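Probable adenylyl-sulfate kinase (Aeropyrum pernix, PDB 2YVU) catalyses the ATP-dependent 3'-phosphorylation of adenosine 5'-phosphosulfate, yielding 3'-phosphoadenylyl sulfate (activated sulfate) and ADP. Local coordinates at the interface of chains A and B. Residues are numbered along the deposited sequence; one frame, centred on the assembly and turned at random. Chains: chain A/B, Probable adenylyl-sulfate kinase.

The interface of chains A and B. Residues chain A 43-45, 80-81, 84-86; chain B 43, 80-81, 83-86.
Two donors of chain B grip A:Glu45 OE2, a carboxylate oxygen at the two-fold interface of this APS kinase pair, a P-loop kinase fold whose deposited dimer may be the working form. On its syn lone pair OE2 takes the NE-H of B:Arg83, at 2.8 Å from NE and almost straight (178° at H). B:Arg83 NH2 reaches A:Glu45 OE1, also syn, at 2.9 Å. This side-on, two-pronged salt bridge keeps both oxygens nearly in the guanidinium plane and would favour a charged carboxylate. B:Arg83 starts from the crowded position between backbone N and carbonyl carbon (chi1 79°), then runs extended to NE, while A:Glu45 bends at chi2 to meet it. B:Leu80 CD2 lies against one guanidinium face. The anti lone pair of A:Glu45 OE2 receives ND2 of B:Asn84 at 2.7 Å, tip to tip, with amide and carboxylate planes nearly perpendicular (85°). The same ND2 bonds back to B:Leu80 O in helix 64-83 (2.9 Å), which fixes the rotation of the amide just beyond the helix end. In the other chain, A:Asn84 ND2 likewise holds A:Leu80 O, at 2.8 Å. A:Asn84 crosses B:Val86 at about a right angle, its CG 3.7 Å from B:Val86 CG2; A:Val86 CG2 packs on B:Asn84 in turn. Near the symmetry axis, A:Leu81 and B:Leu81 cross obliquely, their CD2 methyls 3.7 Å apart. A:Arg43, bent at chi2 and chi3, slides past B:Asn84 and lays one guanidinium face over the backbone carbonyl, O standing 3.3 Å from CZ; B:Arg43 meets A:Asn84 O similarly, offset toward the rim, without hydrogen bonding.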
ATOM      1  N   ARG A  43       9.005  -8.228  11.650  1.00 25.70           N
ATOM      2  CA  ARG A  43       8.257  -8.164  10.399  1.00 26.46           C
ATOM      3  C   ARG A  43       8.811  -6.906   9.762  1.00 27.28           C
ATOM      4  O   ARG A  43       8.773  -5.841  10.382  1.00 27.47           O
ATOM      5  CB  ARG A  43       6.774  -7.932  10.661  1.00 30.56           C
ATOM      6  CG  ARG A  43       6.159  -8.842  11.702  1.00 38.54           C
ATOM      7  CD  ARG A  43       5.509 -10.019  11.044  1.00 46.22           C
ATOM      8  NE  ARG A  43       4.310 -10.422  11.772  1.00 51.55           N
ATOM      9  CZ  ARG A  43       3.486 -11.382  11.365  1.00 50.63           C
ATOM     10  NH1 ARG A  43       3.742 -12.031  10.235  1.00 48.95           N
ATOM     11  NH2 ARG A  43       2.411 -11.690  12.087  1.00 46.56           N
ATOM     12  N   VAL A  44       9.311  -7.019   8.535  1.00 27.87           N
ATOM     13  CA  VAL A  44       9.890  -5.879   7.828  1.00 26.67           C
ATOM     14  C   VAL A  44       9.455  -5.825   6.362  1.00 29.29           C
ATOM     15  O   VAL A  44       9.255  -6.867   5.724  1.00 26.54           O
ATOM     16  CB  VAL A  44      11.433  -5.963   7.807  1.00 28.40           C
ATOM     17  CG1 VAL A  44      12.015  -4.669   7.238  1.00 25.62           C
ATOM     18  CG2 VAL A  44      11.979  -6.227   9.216  1.00 24.23           C
ATOM     19  N   GLU A  45       9.269  -4.612   5.849  1.00 18.61           N
ATOM     20  CA  GLU A  45       8.953  -4.429   4.441  1.00 24.83           C
ATOM     21  C   GLU A  45       9.793  -3.289   3.940  1.00 28.09           C
ATOM     22  O   GLU A  45       9.862  -2.238   4.576  1.00 27.53           O
ATOM     23  CB  GLU A  45       7.493  -4.100   4.213  1.00 26.85           C
ATOM     24  CG  GLU A  45       6.571  -5.256   4.505  1.00 23.78           C
ATOM     25  CD  GLU A  45       6.701  -6.356   3.474  1.00 19.80           C
ATOM     26  OE1 GLU A  45       7.333  -6.123   2.430  1.00 27.51           O
ATOM     27  OE2 GLU A  45       6.154  -7.437   3.698  1.00 26.50           O
ATOM     28  N   LEU A  80      -0.247   2.112   7.186  1.00 27.64           N
ATOM     29  CA  LEU A  80      -1.050   0.923   7.403  1.00 24.04           C
ATOM     30  C   LEU A  80      -0.181  -0.243   7.866  1.00 23.05           C
ATOM     31  O   LEU A  80      -0.541  -0.964   8.784  1.00 22.58           O
ATOM     32  CB  LEU A  80      -1.770   0.524   6.119  1.00 28.26           C
ATOM     33  CG  LEU A  80      -3.251   0.878   5.963  1.00 38.36           C
ATOM     34  CD1 LEU A  80      -3.547   2.235   6.521  1.00 33.63           C
ATOM     35  CD2 LEU A  80      -3.600   0.804   4.470  1.00 35.92           C
ATOM     36  N   LEU A  81       0.955  -0.447   7.225  1.00 22.20           N
ATOM     37  CA  LEU A  81       1.804  -1.565   7.629  1.00 23.92           C
ATOM     38  C   LEU A  81       2.333  -1.339   9.046  1.00 27.36           C
ATOM     39  O   LEU A  81       2.296  -2.236   9.902  1.00 27.16           O
ATOM     40  CB  LEU A  81       2.978  -1.723   6.650  1.00 20.42           C
ATOM     41  CG  LEU A  81       2.671  -2.328   5.261  1.00 27.32           C
ATOM     42  CD1 LEU A  81       3.827  -2.053   4.291  1.00 22.09           C
ATOM     43  CD2 LEU A  81       2.445  -3.830   5.388  1.00 25.83           C
ATOM     44  N   ASN A  84       0.331  -1.947  12.017  1.00 28.16           N
ATOM     45  CA  ASN A  84       0.078  -3.365  12.243  1.00 31.01           C
ATOM     46  C   ASN A  84       1.335  -4.107  12.648  1.00 29.31           C
ATOM     47  O   ASN A  84       1.466  -5.294  12.387  1.00 30.02           O
ATOM     48  CB  ASN A  84      -0.565  -4.020  11.016  1.00 29.53           C
ATOM     49  CG  ASN A  84      -2.033  -3.638  10.866  1.00 24.93           C
ATOM     50  OD1 ASN A  84      -2.888  -4.140  11.588  1.00 31.93           O
ATOM     51  ND2 ASN A  84      -2.320  -2.726   9.954  1.00 24.64           N
ATOM     52  N   GLY A  85       2.268  -3.386  13.266  1.00 27.12           N
ATOM     53  CA  GLY A  85       3.492  -4.001  13.762  1.00 27.31           C
ATOM     54  C   GLY A  85       4.687  -4.163  12.847  1.00 28.31           C
ATOM     55  O   GLY A  85       5.681  -4.741  13.247  1.00 30.71           O
ATOM     56  N   VAL A  86       4.619  -3.618  11.639  1.00 24.57           N
ATOM     57  CA  VAL A  86       5.696  -3.759  10.691  1.00 22.40           C
ATOM     58  C   VAL A  86       6.709  -2.618  10.687  1.00 28.68           C
ATOM     59  O   VAL A  86       6.347  -1.452  10.797  1.00 26.34           O
ATOM     60  CB  VAL A  86       5.122  -3.868   9.268  1.00 28.07           C
ATOM     61  CG1 VAL A  86       6.246  -4.071   8.264  1.00 21.33           C
ATOM     62  CG2 VAL A  86       4.090  -4.998   9.206  1.00 22.21           C
TER
ATOM     63  N   ARG B  43      -5.630  -8.620  13.969  1.00 25.57           N
ATOM     64  CA  ARG B  43      -5.221  -7.369  13.309  1.00 29.14           C
ATOM     65  C   ARG B  43      -6.104  -7.355  12.069  1.00 24.90           C
ATOM     66  O   ARG B  43      -6.097  -8.315  11.317  1.00 26.56           O
ATOM     67  CB  ARG B  43      -3.764  -7.442  12.856  1.00 31.51           C
ATOM     68  CG  ARG B  43      -2.785  -6.623  13.688  1.00 48.61           C
ATOM     69  CD  ARG B  43      -2.250  -7.408  14.851  1.00 51.01           C
ATOM     70  NE  ARG B  43      -0.786  -7.375  14.935  1.00 56.52           N
ATOM     71  CZ  ARG B  43      -0.053  -6.317  15.279  1.00 55.68           C
ATOM     72  NH1 ARG B  43      -0.628  -5.154  15.578  1.00 44.31           N
ATOM     73  NH2 ARG B  43       1.269  -6.437  15.348  1.00 58.37           N
ATOM     74  N   LEU B  80       0.743  -7.094   0.871  1.00 21.77           N
ATOM     75  CA  LEU B  80       1.736  -6.714   1.884  1.00 22.85           C
ATOM     76  C   LEU B  80       1.155  -6.851   3.301  1.00 22.30           C
ATOM     77  O   LEU B  80       1.777  -7.417   4.185  1.00 24.90           O
ATOM     78  CB  LEU B  80       2.227  -5.271   1.683  1.00 21.04           C
ATOM     79  CG  LEU B  80       3.010  -4.954   0.413  1.00 30.91           C
ATOM     80  CD1 LEU B  80       3.580  -3.524   0.471  1.00 33.03           C
ATOM     81  CD2 LEU B  80       4.121  -5.928   0.273  1.00 30.71           C
ATOM     82  N   LEU B  81      -0.040  -6.333   3.525  1.00 23.94           N
ATOM     83  CA  LEU B  81      -0.629  -6.462   4.853  1.00 21.21           C
ATOM     84  C   LEU B  81      -0.849  -7.927   5.265  1.00 25.77           C
ATOM     85  O   LEU B  81      -0.416  -8.352   6.345  1.00 22.77           O
ATOM     86  CB  LEU B  81      -1.946  -5.696   4.901  1.00 22.71           C
ATOM     87  CG  LEU B  81      -1.822  -4.166   4.764  1.00 21.93           C
ATOM     88  CD1 LEU B  81      -3.196  -3.587   4.491  1.00 27.93           C
ATOM     89  CD2 LEU B  81      -1.219  -3.538   6.041  1.00 25.28           C
ATOM     90  N   ARG B  83       0.584 -10.656   4.231  1.00 26.91           N
ATOM     91  CA  ARG B  83       1.803 -11.421   4.426  1.00 26.49           C
ATOM     92  C   ARG B  83       2.464 -11.022   5.729  1.00 29.37           C
ATOM     93  O   ARG B  83       3.406 -11.671   6.177  1.00 26.66           O
ATOM     94  CB  ARG B  83       2.763 -11.283   3.228  1.00 21.86           C
ATOM     95  CG  ARG B  83       3.616 -10.018   3.129  1.00 20.75           C
ATOM     96  CD  ARG B  83       4.296 -10.034   1.761  1.00 24.33           C
ATOM     97  NE  ARG B  83       5.318  -9.004   1.541  1.00 20.59           N
ATOM     98  CZ  ARG B  83       5.860  -8.763   0.346  1.00 33.68           C
ATOM     99  NH1 ARG B  83       5.486  -9.485  -0.713  1.00 25.41           N
ATOM    100  NH2 ARG B  83       6.727  -7.771   0.181  1.00 26.41           N
ATOM    101  N   ASN B  84       1.967  -9.958   6.346  1.00 19.07           N
ATOM    102  CA  ASN B  84       2.508  -9.557   7.625  1.00 25.09           C
ATOM    103  C   ASN B  84       1.532  -9.836   8.758  1.00 24.34           C
ATOM    104  O   ASN B  84       1.561  -9.191   9.810  1.00 27.05           O
ATOM    105  CB  ASN B  84       2.931  -8.086   7.593  1.00 27.01           C
ATOM    106  CG  ASN B  84       4.270  -7.909   6.926  1.00 30.21           C
ATOM    107  OD1 ASN B  84       5.304  -8.218   7.516  1.00 27.62           O
ATOM    108  ND2 ASN B  84       4.262  -7.445   5.674  1.00 25.01           N
ATOM    109  N   GLY B  85       0.647 -10.798   8.522  1.00 24.80           N
ATOM    110  CA  GLY B  85      -0.278 -11.226   9.549  1.00 24.07           C
ATOM    111  C   GLY B  85      -1.638 -10.584   9.654  1.00 26.44           C
ATOM    112  O   GLY B  85      -2.395 -10.924  10.544  1.00 29.45           O
ATOM    113  N   VAL B  86      -1.966  -9.678   8.750  1.00 25.62           N
ATOM    114  CA  VAL B  86      -3.252  -8.979   8.814  1.00 21.44           C
ATOM    115  C   VAL B  86      -4.381  -9.630   7.997  1.00 24.08           C
ATOM    116  O   VAL B  86      -4.140 -10.212   6.946  1.00 22.67           O
ATOM    117  CB  VAL B  86      -3.085  -7.529   8.303  1.00 22.66           C
ATOM    118  CG1 VAL B  86      -4.391  -6.779   8.412  1.00 25.53           C
ATOM    119  CG2 VAL B  86      -1.994  -6.826   9.088  1.00 21.92           C
TER